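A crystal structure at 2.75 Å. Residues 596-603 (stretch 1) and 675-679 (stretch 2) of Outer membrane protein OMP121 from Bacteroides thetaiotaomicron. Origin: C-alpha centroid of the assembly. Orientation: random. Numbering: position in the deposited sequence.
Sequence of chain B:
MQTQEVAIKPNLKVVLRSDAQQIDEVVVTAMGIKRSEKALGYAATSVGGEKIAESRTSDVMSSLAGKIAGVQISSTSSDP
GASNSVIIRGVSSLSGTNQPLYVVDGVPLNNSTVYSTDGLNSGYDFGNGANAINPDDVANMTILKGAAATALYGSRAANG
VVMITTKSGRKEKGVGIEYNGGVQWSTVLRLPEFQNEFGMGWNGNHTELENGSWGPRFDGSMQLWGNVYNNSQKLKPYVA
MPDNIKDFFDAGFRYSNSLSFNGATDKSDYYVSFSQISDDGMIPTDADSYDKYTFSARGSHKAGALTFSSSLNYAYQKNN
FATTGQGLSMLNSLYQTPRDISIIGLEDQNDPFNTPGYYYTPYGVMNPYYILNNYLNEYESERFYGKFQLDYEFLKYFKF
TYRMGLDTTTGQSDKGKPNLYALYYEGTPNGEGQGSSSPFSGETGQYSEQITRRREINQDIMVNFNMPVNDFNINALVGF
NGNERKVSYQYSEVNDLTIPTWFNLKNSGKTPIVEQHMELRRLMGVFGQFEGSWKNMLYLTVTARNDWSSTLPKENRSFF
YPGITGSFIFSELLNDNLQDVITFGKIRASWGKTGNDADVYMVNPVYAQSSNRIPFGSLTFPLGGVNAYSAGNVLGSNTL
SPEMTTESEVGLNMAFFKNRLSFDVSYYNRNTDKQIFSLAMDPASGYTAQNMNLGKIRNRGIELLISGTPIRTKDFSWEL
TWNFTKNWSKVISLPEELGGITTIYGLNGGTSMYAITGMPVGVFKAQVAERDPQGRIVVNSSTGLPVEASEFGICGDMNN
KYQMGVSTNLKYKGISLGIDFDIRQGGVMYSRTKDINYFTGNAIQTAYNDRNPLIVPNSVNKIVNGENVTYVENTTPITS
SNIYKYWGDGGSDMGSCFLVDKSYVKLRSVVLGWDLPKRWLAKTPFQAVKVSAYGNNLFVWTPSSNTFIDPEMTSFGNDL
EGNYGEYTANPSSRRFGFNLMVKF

Stretch 1 596-603: NDADVYMV
Stretch 2 (675-679) QIFSL

Two segments of one chain, at least 74 residues apart wherever they touch, meet here through a small apolar contact and a single bridging water. No direct hydrogen bond joins them, and the surface buried between them, both sides summed, is only 201 Å². Stretch 2 runs as a strand from Ile676 to Leu679 and continues beyond it. Stretch 1 is largely irregular: it is extended through Asp597 (phi/psi -107/-166°), Ala598 (-110/172°), Asp599 (-66/167°) and Val600 (-69/148°), then turns at Tyr601, whose 56/69° places it in the left-handed region, and reaches Met602 at -129/6°. The register is set by two pairs: the CA atoms of Ala598 and Ile676 lie 5.6 Å apart, those of Met602 and Ser678 8.4 Å. Both stretches therefore advance in the same general sense, but they are farther apart at the second pair, where a longer side chain is needed to make contact.

Gln675 precedes the strand. Its CA-to-CB bond points sideways and the end of its side chain leads away, with chi1 at 134°, between wells, and chi2 t. It makes no contact with stretch 1, and its amide NE2 is hydrogen-bonded elsewhere in the structure.

Ile676 (-74/130°) is the centre of the contact. Its CA-to-CB bond points toward stretch 1, with chi1 m and chi2 at 103°. The branched side chain offers several surfaces at once: CB packs 3.5 Å from CB of Ala598, CG2 lies 3.7 Å from CE of Met602, and CD1 comes within 4.4 Å of the backbone C of Asp597. Alanine suits its place because its single methyl, also pointing toward the partner, fills the short gap between the backbones. The CA-to-CB bond of Asp597 points away, which keeps its carboxylate out of this apolar patch; OD2 is hydrogen-bonded elsewhere. The backbone of Ile676 contributes as well. Its O accepts a hydrogen bond from water 1 at 3.1 Å, and the same water accepts one from Asp599 N at 2.8 Å, so a carbonyl and an amide too far apart to bond directly are linked. Asp599, chi1 t, turns its carboxylate to its own stretch, where OD1 accepts a hydrogen bond from Val600 N at 2.6 Å.

At Phe677 (-154/145°) the strand's alternation carries the side chain away, chi1 t, so that the large buried ring takes no part in the contact; its backbone C lies 4.3 Å from CE of Met602.

Ser678 (-82/90°, chi1 m) points sideways at the margin. Its OG lies 3.7 Å from CE of Met602, a van der Waals contact, while the hydroxyl is hydrogen-bonded elsewhere. Met602 spans the wider gap with its long unbranched side chain, chi1 m, chi2 t, chi3 p, whose terminal methyl reaches Ile676, Phe677 and Ser678 together.

Leu679 (-80/138°, chi1 t, chi2 p) continues the strand beyond reach of stretch 1.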

# COMPACT_ATOMS: atom_id res chain seq x y z
N ASN B 596 5.81 8.89 37.28
CA ASN B 596 5.41 8.52 35.94
C ASN B 596 6.52 8.88 34.97
O ASN B 596 7.31 9.79 35.21
CB ASN B 596 4.12 9.24 35.53
CG ASN B 596 3.48 8.63 34.33
OD1 ASN B 596 3.67 7.48 34.03
ND2 ASN B 596 2.69 9.42 33.64
N ASP B 597 6.57 8.16 33.87
CA ASP B 597 7.52 8.40 32.80
C ASP B 597 6.80 9.03 31.62
O ASP B 597 5.66 9.47 31.72
CB ASP B 597 8.22 7.10 32.42
CG ASP B 597 7.26 5.96 32.13
OD1 ASP B 597 6.13 6.21 31.69
OD2 ASP B 597 7.65 4.81 32.34
N ALA B 598 7.46 9.06 30.48
CA ALA B 598 6.91 9.67 29.29
C ALA B 598 6.56 8.63 28.25
O ALA B 598 6.86 7.44 28.39
CB ALA B 598 7.89 10.69 28.72
N ASP B 599 5.90 9.08 27.20
CA ASP B 599 5.63 8.26 26.04
C ASP B 599 6.94 7.92 25.33
O ASP B 599 7.99 8.50 25.61
CB ASP B 599 4.66 8.99 25.11
CG ASP B 599 3.79 8.06 24.32
OD1 ASP B 599 4.27 6.96 23.97
OD2 ASP B 599 2.62 8.43 24.06
N VAL B 600 6.88 6.96 24.40
CA VAL B 600 8.12 6.47 23.82
C VAL B 600 8.76 7.54 22.93
O VAL B 600 8.07 8.34 22.29
CB VAL B 600 7.92 5.18 23.02
CG1 VAL B 600 7.84 4.02 23.95
CG2 VAL B 600 6.68 5.27 22.18
N TYR B 601 10.09 7.52 22.89
CA TYR B 601 10.85 8.27 21.90
C TYR B 601 10.49 9.75 21.93
O TYR B 601 9.85 10.29 21.03
CB TYR B 601 10.59 7.69 20.51
CG TYR B 601 10.55 6.19 20.42
CD1 TYR B 601 11.51 5.41 21.03
CD2 TYR B 601 9.56 5.56 19.70
CE1 TYR B 601 11.47 4.05 20.93
CE2 TYR B 601 9.51 4.20 19.59
CZ TYR B 601 10.46 3.45 20.21
OH TYR B 601 10.41 2.09 20.11
N MET B 602 10.90 10.39 23.02
CA MET B 602 10.69 11.82 23.18
C MET B 602 11.97 12.54 23.56
O MET B 602 11.93 13.74 23.81
CB MET B 602 9.60 12.09 24.22
CG MET B 602 8.25 11.54 23.81
SD MET B 602 6.91 11.87 24.94
CE MET B 602 6.58 13.59 24.67
N VAL B 603 13.09 11.84 23.59
CA VAL B 603 14.37 12.41 24.00
C VAL B 603 15.24 12.76 22.80
O VAL B 603 15.84 13.83 22.76
CB VAL B 603 15.10 11.42 24.94
CG1 VAL B 603 16.42 11.99 25.38
CG2 VAL B 603 14.23 11.13 26.12
N GLN B 675 4.61 16.50 34.08
CA GLN B 675 4.18 15.58 33.04
C GLN B 675 4.83 15.93 31.71
O GLN B 675 4.75 17.08 31.26
CB GLN B 675 2.66 15.61 32.95
CG GLN B 675 2.05 15.71 31.58
CD GLN B 675 0.60 16.09 31.65
OE1 GLN B 675 -0.11 16.08 30.66
NE2 GLN B 675 0.14 16.41 32.83
N ILE B 676 5.50 14.96 31.10
CA ILE B 676 6.16 15.18 29.82
C ILE B 676 5.13 15.28 28.71
O ILE B 676 4.28 14.41 28.55
CB ILE B 676 7.16 14.06 29.53
CG1 ILE B 676 8.36 14.13 30.46
CG2 ILE B 676 7.65 14.18 28.14
CD1 ILE B 676 8.32 13.14 31.55
N PHE B 677 5.25 16.32 27.90
CA PHE B 677 4.21 16.63 26.93
C PHE B 677 4.85 17.40 25.78
O PHE B 677 5.78 18.16 25.99
CB PHE B 677 3.11 17.45 27.61
CG PHE B 677 2.08 17.98 26.67
CD1 PHE B 677 1.12 17.16 26.16
CD2 PHE B 677 2.06 19.30 26.34
CE1 PHE B 677 0.16 17.64 25.31
CE2 PHE B 677 1.11 19.79 25.49
CZ PHE B 677 0.15 18.95 24.97
N SER B 678 4.35 17.16 24.57
CA SER B 678 4.84 17.86 23.39
C SER B 678 4.16 19.21 23.33
O SER B 678 3.11 19.37 22.71
CB SER B 678 4.59 17.04 22.14
OG SER B 678 5.55 16.00 22.02
N LEU B 679 4.78 20.20 23.96
CA LEU B 679 4.19 21.51 24.15
C LEU B 679 4.31 22.37 22.90
O LEU B 679 5.36 22.42 22.27
CB LEU B 679 4.88 22.21 25.32
CG LEU B 679 4.20 23.44 25.87
CD1 LEU B 679 2.80 23.07 26.25
CD2 LEU B 679 4.98 23.91 27.06
O HOH W 1 4.55 11.40 27.95